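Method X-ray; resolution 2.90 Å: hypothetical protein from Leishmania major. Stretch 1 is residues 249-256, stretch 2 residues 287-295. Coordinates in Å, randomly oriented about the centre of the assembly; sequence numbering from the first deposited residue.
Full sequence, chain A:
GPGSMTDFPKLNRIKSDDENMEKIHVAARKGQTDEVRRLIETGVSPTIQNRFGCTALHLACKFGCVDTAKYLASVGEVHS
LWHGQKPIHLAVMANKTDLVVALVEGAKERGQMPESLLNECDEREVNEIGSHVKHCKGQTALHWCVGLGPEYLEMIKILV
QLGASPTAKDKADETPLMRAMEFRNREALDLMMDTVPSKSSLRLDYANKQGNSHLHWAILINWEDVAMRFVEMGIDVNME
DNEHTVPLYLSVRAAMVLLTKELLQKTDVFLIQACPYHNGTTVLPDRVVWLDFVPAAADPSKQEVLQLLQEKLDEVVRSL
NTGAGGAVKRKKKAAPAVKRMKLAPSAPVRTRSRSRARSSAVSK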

ATOM      1  N   TYR A 249      11.503  20.311  -7.275  1.00 38.72           N
ATOM      2  CA  TYR A 249      10.628  21.182  -8.091  1.00 37.84           C
ATOM      3  C   TYR A 249       9.222  21.236  -7.509  1.00 37.68           C
ATOM      4  O   TYR A 249       8.650  22.306  -7.377  1.00 36.95           O
ATOM      5  CB  TYR A 249      10.544  20.763  -9.578  1.00 38.53           C
ATOM      6  CG  TYR A 249      11.870  20.482 -10.256  1.00 39.27           C
ATOM      7  CD1 TYR A 249      13.037  21.098  -9.832  1.00 38.94           C
ATOM      8  CD2 TYR A 249      11.952  19.602 -11.330  1.00 40.72           C
ATOM      9  CE1 TYR A 249      14.257  20.830 -10.437  1.00 39.96           C
ATOM     10  CE2 TYR A 249      13.170  19.326 -11.947  1.00 41.78           C
ATOM     11  CZ  TYR A 249      14.320  19.946 -11.490  1.00 41.34           C
ATOM     12  OH  TYR A 249      15.547  19.695 -12.064  1.00 42.67           O
ATOM     13  N   LEU A 250       8.672  20.090  -7.135  1.00 38.73           N
ATOM     14  CA  LEU A 250       7.366  20.087  -6.493  1.00 38.98           C
ATOM     15  C   LEU A 250       7.369  20.801  -5.138  1.00 38.58           C
ATOM     16  O   LEU A 250       6.375  21.411  -4.755  1.00 38.47           O
ATOM     17  CB  LEU A 250       6.860  18.663  -6.298  1.00 40.72           C
ATOM     18  CG  LEU A 250       6.626  17.828  -7.547  1.00 41.85           C
ATOM     19  CD1 LEU A 250       6.083  16.486  -7.117  1.00 44.01           C
ATOM     20  CD2 LEU A 250       5.679  18.527  -8.513  1.00 41.49           C
ATOM     21  N   SER A 251       8.469  20.714  -4.406  1.00 38.76           N
ATOM     22  CA  SER A 251       8.546  21.357  -3.113  1.00 38.90           C
ATOM     23  C   SER A 251       8.531  22.859  -3.253  1.00 37.83           C
ATOM     24  O   SER A 251       7.850  23.559  -2.524  1.00 38.03           O
ATOM     25  CB  SER A 251       9.815  20.960  -2.414  1.00 39.75           C
ATOM     26  OG  SER A 251       9.836  21.525  -1.125  1.00 40.41           O
ATOM     27  N   VAL A 252       9.319  23.347  -4.196  1.00 37.07           N
ATOM     28  CA  VAL A 252       9.327  24.760  -4.557  1.00 36.42           C
ATOM     29  C   VAL A 252       7.912  25.173  -4.928  1.00 36.27           C
ATOM     30  O   VAL A 252       7.354  26.084  -4.300  1.00 36.51           O
ATOM     31  CB  VAL A 252      10.305  25.040  -5.733  1.00 36.06           C
ATOM     32  CG1 VAL A 252      10.102  26.432  -6.274  1.00 35.83           C
ATOM     33  CG2 VAL A 252      11.748  24.868  -5.266  1.00 36.55           C
ATOM     34  N   ARG A 253       7.337  24.469  -5.909  1.00 36.27           N
ATOM     35  CA  ARG A 253       5.988  24.740  -6.413  1.00 36.54           C
ATOM     36  C   ARG A 253       4.875  24.636  -5.376  1.00 37.22           C
ATOM     37  O   ARG A 253       3.850  25.297  -5.502  1.00 37.62           O
ATOM     38  CB  ARG A 253       5.647  23.781  -7.539  1.00 37.00           C
ATOM     39  CG  ARG A 253       6.362  24.068  -8.836  1.00 36.85           C
ATOM     40  CD  ARG A 253       5.429  23.841  -9.980  1.00 37.78           C
ATOM     41  NE  ARG A 253       5.328  22.443 -10.377  1.00 38.75           N
ATOM     42  CZ  ARG A 253       4.221  21.855 -10.839  1.00 40.07           C
ATOM     43  NH1 ARG A 253       3.062  22.515 -10.935  1.00 40.53           N
ATOM     44  NH2 ARG A 253       4.274  20.573 -11.198  1.00 41.32           N
ATOM     45  N   ALA A 254       5.059  23.794  -4.369  1.00 37.72           N
ATOM     46  CA  ALA A 254       4.082  23.671  -3.295  1.00 38.78           C
ATOM     47  C   ALA A 254       4.265  24.738  -2.220  1.00 39.00           C
ATOM     48  O   ALA A 254       3.535  24.720  -1.227  1.00 40.20           O
ATOM     49  CB  ALA A 254       4.177  22.286  -2.663  1.00 39.85           C
ATOM     50  N   ALA A 255       5.201  25.673  -2.431  1.00 38.24           N
ATOM     51  CA  ALA A 255       5.700  26.567  -1.376  1.00 38.86           C
ATOM     52  C   ALA A 255       6.459  25.670  -0.395  1.00 39.59           C
ATOM     53  O   ALA A 255       7.470  25.088  -0.777  1.00 39.09           O
ATOM     54  CB  ALA A 255       4.579  27.328  -0.710  1.00 40.00           C
HETATM   55  N   MSE A 256       5.991  25.491   0.828  1.00 41.10           N
HETATM   56  CA  MSE A 256       6.572  24.437   1.677  1.00 42.27           C
HETATM   57  C   MSE A 256       8.044  24.723   1.900  1.00 42.33           C
HETATM   58  O   MSE A 256       8.897  24.200   1.188  1.00 41.52           O
HETATM   59  CB  MSE A 256       6.398  23.018   1.069  1.00 42.09           C
HETATM   60  CG  MSE A 256       4.933  22.480   1.029  1.00 42.83           C
HETATM   61 SE   MSE A 256       4.761  20.476   0.821  1.00 44.20          SE
HETATM   62  CE  MSE A 256       6.559  20.112   0.113  1.00 43.11           C
ATOM     63  N   ARG A 287       8.064  31.698 -14.332  1.00 42.27           N
ATOM     64  CA  ARG A 287       8.221  30.315 -14.762  1.00 41.67           C
ATOM     65  C   ARG A 287       7.658  29.301 -13.761  1.00 40.10           C
ATOM     66  O   ARG A 287       7.743  28.098 -14.010  1.00 39.86           O
ATOM     67  CB  ARG A 287       9.688  29.972 -14.983  1.00 41.53           C
ATOM     68  CG  ARG A 287      10.361  30.682 -16.109  1.00 43.46           C
ATOM     69  CD  ARG A 287      11.580  29.879 -16.495  1.00 43.58           C
ATOM     70  NE  ARG A 287      12.567  30.616 -17.266  1.00 45.42           N
ATOM     71  CZ  ARG A 287      13.599  30.055 -17.881  1.00 46.34           C
ATOM     72  NH1 ARG A 287      13.774  28.741 -17.817  1.00 45.60           N
ATOM     73  NH2 ARG A 287      14.450  30.804 -18.574  1.00 48.38           N
ATOM     74  N   VAL A 288       7.110  29.761 -12.637  1.00 39.42           N
ATOM     75  CA  VAL A 288       6.616  28.835 -11.621  1.00 38.32           C
ATOM     76  C   VAL A 288       5.092  28.653 -11.692  1.00 38.99           C
ATOM     77  O   VAL A 288       4.331  29.637 -11.680  1.00 39.88           O
ATOM     78  CB  VAL A 288       7.041  29.264 -10.206  1.00 37.52           C
ATOM     79  CG1 VAL A 288       6.625  28.195  -9.184  1.00 36.79           C
ATOM     80  CG2 VAL A 288       8.565  29.527 -10.164  1.00 37.33           C
ATOM     81  N   VAL A 289       4.676  27.382 -11.775  1.00 38.93           N
ATOM     82  CA  VAL A 289       3.271  26.989 -11.818  1.00 39.87           C
ATOM     83  C   VAL A 289       2.885  26.476 -10.433  1.00 39.18           C
ATOM     84  O   VAL A 289       2.814  25.272 -10.199  1.00 39.19           O
ATOM     85  CB  VAL A 289       3.025  25.880 -12.886  1.00 40.99           C
ATOM     86  CG1 VAL A 289       1.540  25.496 -12.957  1.00 42.44           C
ATOM     87  CG2 VAL A 289       3.537  26.322 -14.237  1.00 42.01           C
ATOM     88  N   TRP A 290       2.619  27.404  -9.524  1.00 39.01           N
ATOM     89  CA  TRP A 290       2.252  27.060  -8.147  1.00 38.79           C
ATOM     90  C   TRP A 290       1.099  26.080  -8.083  1.00 39.79           C
ATOM     91  O   TRP A 290       0.189  26.170  -8.884  1.00 40.97           O
ATOM     92  CB  TRP A 290       1.820  28.304  -7.393  1.00 39.29           C
ATOM     93  CG  TRP A 290       2.780  29.396  -7.429  1.00 38.95           C
ATOM     94  CD1 TRP A 290       2.661  30.552  -8.126  1.00 39.84           C
ATOM     95  CD2 TRP A 290       4.019  29.464  -6.731  1.00 38.11           C
ATOM     96  NE1 TRP A 290       3.756  31.350  -7.907  1.00 39.62           N
ATOM     97  CE2 TRP A 290       4.608  30.704  -7.049  1.00 38.54           C
ATOM     98  CE3 TRP A 290       4.690  28.600  -5.864  1.00 37.43           C
ATOM     99  CZ2 TRP A 290       5.845  31.101  -6.535  1.00 38.29           C
ATOM    100  CZ3 TRP A 290       5.929  28.993  -5.352  1.00 37.15           C
ATOM    101  CH2 TRP A 290       6.487  30.231  -5.687  1.00 37.57           C
ATOM    102  N   LEU A 291       1.115  25.174  -7.108  1.00 39.72           N
ATOM    103  CA  LEU A 291       0.023  24.198  -6.951  1.00 41.10           C
ATOM    104  C   LEU A 291      -1.222  24.844  -6.333  1.00 42.32           C
ATOM    105  O   LEU A 291      -1.147  25.913  -5.749  1.00 42.08           O
ATOM    106  CB  LEU A 291       0.475  22.980  -6.139  1.00 41.16           C
ATOM    107  CG  LEU A 291       1.744  22.270  -6.619  1.00 40.36           C
ATOM    108  CD1 LEU A 291       2.077  21.163  -5.675  1.00 40.97           C
ATOM    109  CD2 LEU A 291       1.614  21.734  -8.010  1.00 41.02           C
ATOM    110  N   ASP A 292      -2.363  24.182  -6.463  1.00 44.02           N
ATOM    111  CA  ASP A 292      -3.672  24.820  -6.259  1.00 45.69           C
ATOM    112  C   ASP A 292      -3.997  25.224  -4.823  1.00 46.22           C
ATOM    113  O   ASP A 292      -4.609  26.269  -4.598  1.00 47.10           O
ATOM    114  CB  ASP A 292      -4.776  23.910  -6.801  1.00 47.80           C
ATOM    115  CG  ASP A 292      -4.547  23.537  -8.257  1.00 47.93           C
ATOM    116  OD1 ASP A 292      -3.472  23.950  -8.800  1.00 46.24           O
ATOM    117  OD2 ASP A 292      -5.428  22.839  -8.844  1.00 50.05           O
ATOM    118  N   PHE A 293      -3.608  24.382  -3.871  1.00 46.13           N
ATOM    119  CA  PHE A 293      -3.656  24.693  -2.438  1.00 46.77           C
ATOM    120  C   PHE A 293      -2.704  25.833  -2.017  1.00 45.46           C
ATOM    121  O   PHE A 293      -2.667  26.168  -0.838  1.00 46.27           O
ATOM    122  CB  PHE A 293      -3.295  23.438  -1.634  1.00 47.25           C
ATOM    123  CG  PHE A 293      -1.926  22.889  -1.963  1.00 45.49           C
ATOM    124  CD1 PHE A 293      -0.777  23.431  -1.383  1.00 44.26           C
ATOM    125  CD2 PHE A 293      -1.780  21.858  -2.884  1.00 45.43           C
ATOM    126  CE1 PHE A 293       0.479  22.951  -1.695  1.00 42.95           C
ATOM    127  CE2 PHE A 293      -0.521  21.374  -3.198  1.00 44.14           C
ATOM    128  CZ  PHE A 293       0.611  21.923  -2.598  1.00 42.87           C
ATOM    129  N   VAL A 294      -1.905  26.370  -2.951  1.00 43.84           N
ATOM    130  CA  VAL A 294      -1.036  27.540  -2.721  1.00 43.02           C
ATOM    131  C   VAL A 294      -1.779  28.799  -3.148  1.00 44.03           C
ATOM    132  O   VAL A 294      -2.293  28.830  -4.258  1.00 44.25           O
ATOM    133  CB  VAL A 294       0.240  27.496  -3.592  1.00 41.19           C
ATOM    134  CG1 VAL A 294       1.217  28.525  -3.134  1.00 40.76           C
ATOM    135  CG2 VAL A 294       0.865  26.139  -3.577  1.00 40.50           C
ATOM    136  N   PRO A 295      -1.826  29.844  -2.300  1.00 45.04           N
ATOM    137  CA  PRO A 295      -2.573  31.066  -2.655  1.00 46.57           C
ATOM    138  C   PRO A 295      -2.067  31.768  -3.899  1.00 45.90           C
ATOM    139  O   PRO A 295      -0.863  31.945  -4.070  1.00 44.55           O
ATOM    140  CB  PRO A 295      -2.373  31.977  -1.446  1.00 47.85           C
ATOM    141  CG  PRO A 295      -2.075  31.055  -0.329  1.00 47.66           C
ATOM    142  CD  PRO A 295      -1.325  29.900  -0.918  1.00 45.50           C
TER

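Stretch 1 enters as the last turn of a helix, and stretch 2, which has no regular helix or strand, packs against the place where that helix ends; together they bury 449 Å². Tyr249 lies out of reach of stretch 2, but its carbonyl accepts Arg253 N (N to Tyr249 O, 2.9 Å) and so holds the key residue in helical register. Leu250 contributes little beyond its carbonyl O, 4.4 Å from Leu291 CD1, and the CA-to-CB bond of Ser251 points away. Val252 O lies 3.4 Å from Trp290 CZ3, near the plane of the indole and therefore at its edge.

Arg253 dominates the contact, with 120 Å² covered, and supplies both hydrogen bonds between the stretches. Its carbonyl O, near the helix end, accepts Leu291 N (N to O, 3.2 Å; 166° at the hydrogen), while Trp290 CA approaches the same O at 3.6 Å in a CA-H...O contact. The side chain leaves sideways, with chi1 in m and chi2 at -141°, between wells, and its end comes nearer stretch 2. There NH1 donates to Val289 O (2.9 Å, 177°), nearly linear and close to the guanidinium plane, as suits a planar donor. Leu291 CD2 covers one guanidinium face, 3.4 Å from Arg253 NH1, and the aliphatic part packs on Val288 (Arg253 CG to Val288 CG1, 4.1 Å).

Ala254, already outside the helix, offers a small apolar surface: its CB meets Leu291 CD1 at 3.8 Å and Phe293 CZ at 3.6 Å. The type I turn from Leu291 to Val294, closed by Val294 N to Leu291 O at 2.9 Å, carries these partners. Ala255, with phi at 67°, leaves helical geometry; its buried methyl CB faces Val294 CG1 at 4.3 Å. Selenomethionine Met256 makes no contact within 4.5 Å.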